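Local coordinates for protein A putative transcriptional regulator (Rhodococcus sp., PDB 2HKU) that probably binds operator DNA as a dimeric, all-helical repressor of the TetR family to regulate transcription, at residues Val176-Ala181 against Phe186-Glu191. Residues are numbered along the deposited sequence; the frame is centred on the assembly and turned at random.
Sequences VIQKTA and FGYSLE. With EDO (1,2-ethanediol), chain C; EDO (1,2-ethanediol), chain F.
Tyr188 lays one face of its ring on Gln178, where the last turns of helix 161-181 meet the loop leading into helix 190-201. CB of Gln178 sits almost centrally over the ring, 3.9 Å from the centroid of Tyr188 and 11° off its normal, a CH-pi contact. Beyond CG the glutamine chain runs extended along the ring toward the phenol end, its amide plane tilted 42° from the ring; CD of Gln178 lies 3.5 Å from CZ of Tyr188. Glutamine suits the place because its aliphatic part covers the aromatic face while its NE2 hydrogen-bonds the backbone O of Gly174. Lys179 runs alongside the loop backbone: with CG anti to the backbone N (chi1 172°), it brings CG 3.4 Å from O of Tyr188. Lysine offers long methylenes for this packing and, bending at its last two torsions, an ammonium for Leu104 O. Ser189 is the N-cap of helix 190-201, its hydroxyl capping a backbone N and also hydrogen-bonding Glu192. Tyrosine pairs a ring face for Gln178 with a hydroxyl hydrogen-bonded to NE2 of His139 of the second subunit, joining this packing to the dimer interface. A leucine in its place would probably cost that histidine its phenol partner and deprive Gln178 of a flat surface. The segments thus meet through CH-pi and van der Waals contacts, while Gln178 NE2, Lys179 NZ and Tyr188 OH hydrogen-bond beyond them and O of Tyr188 is buried without a partner.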
ATOM      1  N   VAL A 176       3.126   1.353   5.517  1.00 19.12           N
ATOM      2  CA  VAL A 176       2.149   2.257   6.159  1.00 19.86           C
ATOM      3  C   VAL A 176       0.773   1.634   6.212  1.00 20.30           C
ATOM      4  O   VAL A 176       0.110   1.743   7.213  1.00 20.26           O
ATOM      5  CB  VAL A 176       2.017   3.679   5.487  1.00 18.70           C
ATOM      6  CG1 VAL A 176       0.800   4.474   6.023  1.00 19.14           C
ATOM      7  CG2 VAL A 176       3.308   4.484   5.756  1.00 19.60           C
ATOM      8  N   ILE A 177       0.327   1.031   5.122  1.00 19.16           N
ATOM      9  CA  ILE A 177      -1.000   0.463   5.109  1.00 20.37           C
ATOM     10  C   ILE A 177      -1.136  -0.672   6.156  1.00 19.37           C
ATOM     11  O   ILE A 177      -2.095  -0.709   6.933  1.00 19.07           O
ATOM     12  CB  ILE A 177      -1.331  -0.100   3.677  1.00 18.55           C
ATOM     13  CG1 ILE A 177      -1.532   1.103   2.724  1.00 21.57           C
ATOM     14  CG2 ILE A 177      -2.644  -0.850   3.790  1.00 21.17           C
ATOM     15  CD1 ILE A 177      -1.360   0.795   1.193  1.00 24.93           C
ATOM     16  N   GLN A 178      -0.210  -1.600   6.169  1.00 19.55           N
ATOM     17  CA  GLN A 178      -0.292  -2.759   7.047  1.00 20.68           C
ATOM     18  C   GLN A 178      -0.027  -2.416   8.474  1.00 22.94           C
ATOM     19  O   GLN A 178      -0.537  -3.034   9.420  1.00 23.49           O
ATOM     20  CB  GLN A 178       0.766  -3.730   6.654  1.00 19.42           C
ATOM     21  CG  GLN A 178       0.336  -4.419   5.284  1.00 18.96           C
ATOM     22  CD  GLN A 178       1.345  -5.337   4.827  1.00 17.98           C
ATOM     23  OE1 GLN A 178       1.187  -6.593   4.924  1.00 25.06           O
ATOM     24  NE2 GLN A 178       2.407  -4.803   4.259  1.00 15.82           N
ATOM     25  N   LYS A 179       0.867  -1.465   8.657  1.00 24.24           N
ATOM     26  CA  LYS A 179       1.091  -0.934  10.021  1.00 25.22           C
ATOM     27  C   LYS A 179      -0.125  -0.351  10.679  1.00 26.60           C
ATOM     28  O   LYS A 179      -0.394  -0.647  11.871  1.00 27.83           O
ATOM     29  CB  LYS A 179       2.333  -0.018  10.025  1.00 23.15           C
ATOM     30  CG  LYS A 179       2.538   0.733  11.341  1.00 30.18           C
ATOM     31  CD  LYS A 179       4.071   1.007  11.576  1.00 32.24           C
ATOM     32  CE  LYS A 179       4.503   2.122  10.666  1.00 31.00           C
ATOM     33  NZ  LYS A 179       3.524   3.306  10.922  1.00 36.87           N
ATOM     34  N   THR A 180      -0.911   0.422   9.929  1.00 29.24           N
ATOM     35  CA  THR A 180      -2.128   1.039  10.426  1.00 31.38           C
ATOM     36  C   THR A 180      -3.283   0.028  10.625  1.00 32.76           C
ATOM     37  O   THR A 180      -3.989   0.039  11.675  1.00 32.69           O
ATOM     38  CB  THR A 180      -2.557   2.177   9.472  1.00 34.15           C
ATOM     39  OG1 THR A 180      -3.460   3.054  10.149  1.00 37.95           O
ATOM     40  CG2 THR A 180      -3.323   1.624   8.230  1.00 33.38           C
ATOM     41  N   ALA A 181      -3.451  -0.882   9.652  1.00 29.46           N
ATOM     42  CA  ALA A 181      -4.412  -1.921   9.786  1.00 30.30           C
ATOM     43  C   ALA A 181      -4.167  -2.859  10.976  1.00 30.46           C
ATOM     44  O   ALA A 181      -5.104  -3.403  11.491  1.00 32.16           O
ATOM     45  CB  ALA A 181      -4.474  -2.730   8.485  1.00 27.13           C
ATOM     46  N   PHE A 186       1.650  -7.522  14.902  1.00 39.95           N
ATOM     47  CA  PHE A 186       1.636  -8.662  14.003  1.00 38.89           C
ATOM     48  C   PHE A 186       2.717  -8.502  12.952  1.00 37.91           C
ATOM     49  O   PHE A 186       2.500  -8.756  11.757  1.00 37.97           O
ATOM     50  CB  PHE A 186       0.217  -8.854  13.404  1.00 39.45           C
ATOM     51  CG  PHE A 186      -0.865  -8.935  14.467  1.00 39.91           C
ATOM     52  CD1 PHE A 186      -1.241 -10.165  14.991  1.00 39.50           C
ATOM     53  CD2 PHE A 186      -1.458  -7.773  14.988  1.00 40.84           C
ATOM     54  CE1 PHE A 186      -2.183 -10.253  16.026  1.00 39.53           C
ATOM     55  CE2 PHE A 186      -2.420  -7.857  15.994  1.00 42.41           C
ATOM     56  CZ  PHE A 186      -2.783  -9.120  16.503  1.00 40.27           C
ATOM     57  N   GLY A 187       3.914  -8.140  13.407  1.00 35.51           N
ATOM     58  CA  GLY A 187       5.076  -8.015  12.484  1.00 32.31           C
ATOM     59  C   GLY A 187       5.233  -6.601  11.860  1.00 29.74           C
ATOM     60  O   GLY A 187       6.205  -6.341  11.188  1.00 27.29           O
ATOM     61  N   TYR A 188       4.284  -5.691  12.090  1.00 28.49           N
ATOM     62  CA  TYR A 188       4.372  -4.361  11.488  1.00 27.46           C
ATOM     63  C   TYR A 188       4.357  -3.288  12.546  1.00 27.94           C
ATOM     64  O   TYR A 188       3.648  -2.291  12.385  1.00 28.00           O
ATOM     65  CB  TYR A 188       3.282  -4.104  10.405  1.00 25.28           C
ATOM     66  CG  TYR A 188       3.556  -4.882   9.112  1.00 23.22           C
ATOM     67  CD1 TYR A 188       4.500  -4.442   8.209  1.00 22.38           C
ATOM     68  CD2 TYR A 188       2.928  -6.111   8.855  1.00 24.16           C
ATOM     69  CE1 TYR A 188       4.831  -5.193   7.000  1.00 21.11           C
ATOM     70  CE2 TYR A 188       3.216  -6.850   7.616  1.00 24.68           C
ATOM     71  CZ  TYR A 188       4.168  -6.365   6.700  1.00 22.02           C
ATOM     72  OH  TYR A 188       4.439  -7.081   5.494  1.00 20.02           O
ATOM     73  N   SER A 189       5.083  -3.503  13.657  1.00 28.19           N
ATOM     74  CA  SER A 189       5.393  -2.366  14.539  1.00 27.69           C
ATOM     75  C   SER A 189       6.301  -1.351  13.816  1.00 28.22           C
ATOM     76  O   SER A 189       6.974  -1.675  12.780  1.00 26.51           O
ATOM     77  CB  SER A 189       6.103  -2.849  15.843  1.00 27.15           C
ATOM     78  OG  SER A 189       7.379  -3.384  15.506  1.00 30.50           O
ATOM     79  N   LEU A 190       6.443  -0.152  14.418  1.00 29.48           N
ATOM     80  CA  LEU A 190       7.309   0.842  13.807  1.00 29.93           C
ATOM     81  C   LEU A 190       8.712   0.305  13.559  1.00 30.66           C
ATOM     82  O   LEU A 190       9.225   0.426  12.488  1.00 28.83           O
ATOM     83  CB  LEU A 190       7.320   2.132  14.599  1.00 29.16           C
ATOM     84  CG  LEU A 190       8.372   3.159  14.149  1.00 28.95           C
ATOM     85  CD1 LEU A 190       8.168   3.635  12.660  1.00 27.54           C
ATOM     86  CD2 LEU A 190       8.502   4.377  15.186  1.00 30.76           C
ATOM     87  N   GLU A 191       9.314  -0.342  14.559  1.00 32.55           N
ATOM     88  CA  GLU A 191      10.643  -0.897  14.439  1.00 33.09           C
ATOM     89  C   GLU A 191      10.736  -1.979  13.355  1.00 29.43           C
ATOM     90  O   GLU A 191      11.680  -2.033  12.574  1.00 29.78           O
ATOM     91  CB  GLU A 191      11.074  -1.457  15.840  1.00 34.72           C
ATOM     92  CG  GLU A 191      12.524  -1.855  15.946  1.00 36.53           C
ATOM     93  CD  GLU A 191      13.088  -1.808  17.413  1.00 40.24           C
ATOM     94  OE1 GLU A 191      12.301  -1.895  18.431  1.00 44.54           O
ATOM     95  OE2 GLU A 191      14.357  -1.708  17.515  1.00 49.64           O
TER
HETATM   96  C1  EDO C 301       3.505 -11.456   9.453  1.00 46.97           C
HETATM   97  O1  EDO C 301       2.498 -12.326  10.005  1.00 47.73           O
HETATM   98  C2  EDO C 301       2.839 -10.096   9.208  1.00 44.54           C
HETATM   99  O2  EDO C 301       1.429 -10.138   9.466  1.00 35.55           O
HETATM  100  C1  EDO F 304      16.631  -2.144  10.582  1.00 48.08           C
HETATM  101  O1  EDO F 304      17.298  -3.448  10.807  1.00 47.46           O
HETATM  102  C2  EDO F 304      16.151  -1.317  11.785  1.00 48.38           C
HETATM  103  O2  EDO F 304      15.034  -1.885  12.519  1.00 52.80           O